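PDB 3B1N: ribokinase, putative from Burkholderia thailandensis, which probably phosphorylates nucleosides as a ribokinase-like PfkB-family kinase, and binds inosine, the nucleoside analogue mizoribine and ADP. Local coordinates for residues B[65-70]-B[126-131]. Numbering follows the deposited sequence.
Sequences RMMGTL and HVNHAG
Met67 to Thr69 of a strand run nearly opposite, at 168°, to the loop from Val127 to Ala130, with the CA atoms of Gly68 and Asn128 nearest at 7.1 Å. Met67 makes the largest share of the contact, reaching past Asn128 to Ala130. Its CG stands anti to the backbone N (chi1 178°) and meets Asn128 CB at 3.6 Å, the two side chains sliding past each other in opposite directions. Beyond CG, SD lies 3.7 Å from Ala130 CA, and the bend at chi3 (-87°) turns CE to the carbonyl of His129, 3.7 Å from its O. A long, flexible thioether suits this place, since it follows the uneven surface of a loop, while Ala130, with only a methyl, lets the sulfur come close to the backbone and also fits against Leu4 and Cys6. Strand 64-71 belongs to the large, mostly parallel sheet of the ribokinase-like α/β fold, between strands 3-6 and 88-95; the loop runs back along one face of that sheet, and helix 146-158 packs against Ala130. The end of the Asn128 side chain approaches the backbone of Gly68. Threonine suits position 69 by its two branches: OG1 is hydrogen-bonded to Ala121 O, while the methyl meets branched Val127, the two side chains crossing at about a right angle with their CG2 atoms 3.9 Å apart.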
loop_
_atom_site.group_PDB
_atom_site.type_symbol
_atom_site.label_atom_id
_atom_site.label_comp_id
_atom_site.label_asym_id
_atom_site.label_seq_id
_atom_site.Cartn_x
_atom_site.Cartn_y
_atom_site.Cartn_z
ATOM N N ARG B 65 1.720 23.112 -19.742
ATOM C CA ARG B 65 1.300 22.236 -20.836
ATOM C C ARG B 65 1.638 20.790 -20.471
ATOM O O ARG B 65 2.786 20.371 -20.623
ATOM C CB ARG B 65 1.990 22.622 -22.174
ATOM C CG ARG B 65 1.872 24.136 -22.524
ATOM C CD ARG B 65 0.482 24.506 -22.937
ATOM N NE ARG B 65 0.427 25.960 -23.229
ATOM C CZ ARG B 65 0.794 26.533 -24.378
ATOM N NH1 ARG B 65 1.205 25.819 -25.423
ATOM N NH2 ARG B 65 0.728 27.860 -24.490
ATOM N N MET B 66 0.634 20.057 -19.974
ATOM C CA MET B 66 0.847 18.629 -19.621
ATOM C C MET B 66 1.093 17.802 -20.870
ATOM O O MET B 66 0.353 17.961 -21.846
ATOM C CB MET B 66 -0.379 18.060 -18.925
ATOM C CG MET B 66 -0.680 18.735 -17.576
ATOM S SD MET B 66 -2.322 18.324 -16.895
ATOM C CE MET B 66 -2.278 16.611 -17.088
ATOM N N MET B 67 2.114 16.947 -20.783
ATOM C CA MET B 67 2.380 15.980 -21.849
ATOM C C MET B 67 2.344 14.609 -21.222
ATOM O O MET B 67 3.203 14.281 -20.386
ATOM C CB MET B 67 3.732 16.243 -22.474
ATOM C CG MET B 67 4.057 15.196 -23.582
ATOM S SD MET B 67 5.548 15.583 -24.561
ATOM C CE MET B 67 4.810 16.625 -25.822
ATOM N N GLY B 68 1.351 13.845 -21.627
ATOM C CA GLY B 68 1.169 12.490 -21.067
ATOM C C GLY B 68 0.064 11.781 -21.792
ATOM O O GLY B 68 -0.640 12.377 -22.649
ATOM N N THR B 69 -0.129 10.503 -21.444
ATOM C CA THR B 69 -1.177 9.703 -22.057
ATOM C C THR B 69 -2.249 9.283 -21.046
ATOM O O THR B 69 -1.914 8.945 -19.890
ATOM C CB THR B 69 -0.551 8.420 -22.712
ATOM O OG1 THR B 69 0.406 7.856 -21.807
ATOM C CG2 THR B 69 0.208 8.807 -23.971
ATOM N N LEU B 70 -3.504 9.345 -21.493
ATOM C CA LEU B 70 -4.704 8.870 -20.771
ATOM C C LEU B 70 -5.379 7.750 -21.572
ATOM O O LEU B 70 -5.058 7.547 -22.762
ATOM C CB LEU B 70 -5.733 9.991 -20.568
ATOM C CG LEU B 70 -5.335 10.979 -19.463
ATOM C CD1 LEU B 70 -6.297 12.202 -19.617
ATOM C CD2 LEU B 70 -5.480 10.310 -18.096
ATOM N N HIS B 126 5.643 7.290 -24.507
ATOM C CA HIS B 126 6.622 7.678 -25.496
ATOM C C HIS B 126 6.024 7.995 -26.867
ATOM O O HIS B 126 6.767 8.501 -27.733
ATOM C CB HIS B 126 7.634 6.537 -25.645
ATOM C CG HIS B 126 6.985 5.216 -25.909
ATOM N ND1 HIS B 126 6.483 4.406 -24.908
ATOM C CD2 HIS B 126 6.720 4.583 -27.076
ATOM C CE1 HIS B 126 5.941 3.332 -25.448
ATOM N NE2 HIS B 126 6.064 3.415 -26.758
ATOM N N VAL B 127 4.714 7.837 -27.072
ATOM C CA VAL B 127 4.084 8.293 -28.330
ATOM C C VAL B 127 4.091 9.817 -28.466
ATOM O O VAL B 127 4.040 10.346 -29.590
ATOM C CB VAL B 127 2.656 7.762 -28.608
ATOM C CG1 VAL B 127 2.722 6.196 -28.663
ATOM C CG2 VAL B 127 1.676 8.238 -27.590
ATOM N N ASN B 128 4.200 10.524 -27.328
ATOM C CA ASN B 128 4.386 11.993 -27.385
ATOM C C ASN B 128 5.873 12.310 -27.386
ATOM O O ASN B 128 6.672 11.744 -26.622
ATOM C CB ASN B 128 3.796 12.670 -26.132
ATOM C CG ASN B 128 2.265 12.742 -26.107
ATOM O OD1 ASN B 128 1.643 12.556 -25.026
ATOM N ND2 ASN B 128 1.644 13.081 -27.231
ATOM N N HIS B 129 6.257 13.272 -28.205
ATOM C CA HIS B 129 7.663 13.630 -28.309
ATOM C C HIS B 129 7.894 15.049 -27.843
ATOM O O HIS B 129 7.369 15.985 -28.425
ATOM C CB HIS B 129 8.150 13.412 -29.754
ATOM C CG HIS B 129 8.281 11.961 -30.101
ATOM N ND1 HIS B 129 9.494 11.309 -30.112
ATOM C CD2 HIS B 129 7.341 11.011 -30.303
ATOM C CE1 HIS B 129 9.300 10.034 -30.404
ATOM N NE2 HIS B 129 8.003 9.830 -30.521
ATOM N N ALA B 130 8.662 15.193 -26.764
ATOM C CA ALA B 130 8.828 16.507 -26.110
ATOM C C ALA B 130 9.572 17.511 -26.979
ATOM O O ALA B 130 9.319 18.722 -26.876
ATOM C CB ALA B 130 9.544 16.319 -24.766
ATOM N N GLY B 131 10.445 16.998 -27.853
ATOM C CA GLY B 131 11.288 17.869 -28.707
ATOM C C GLY B 131 10.441 18.487 -29.811
ATOM O O GLY B 131 10.871 19.416 -30.520
#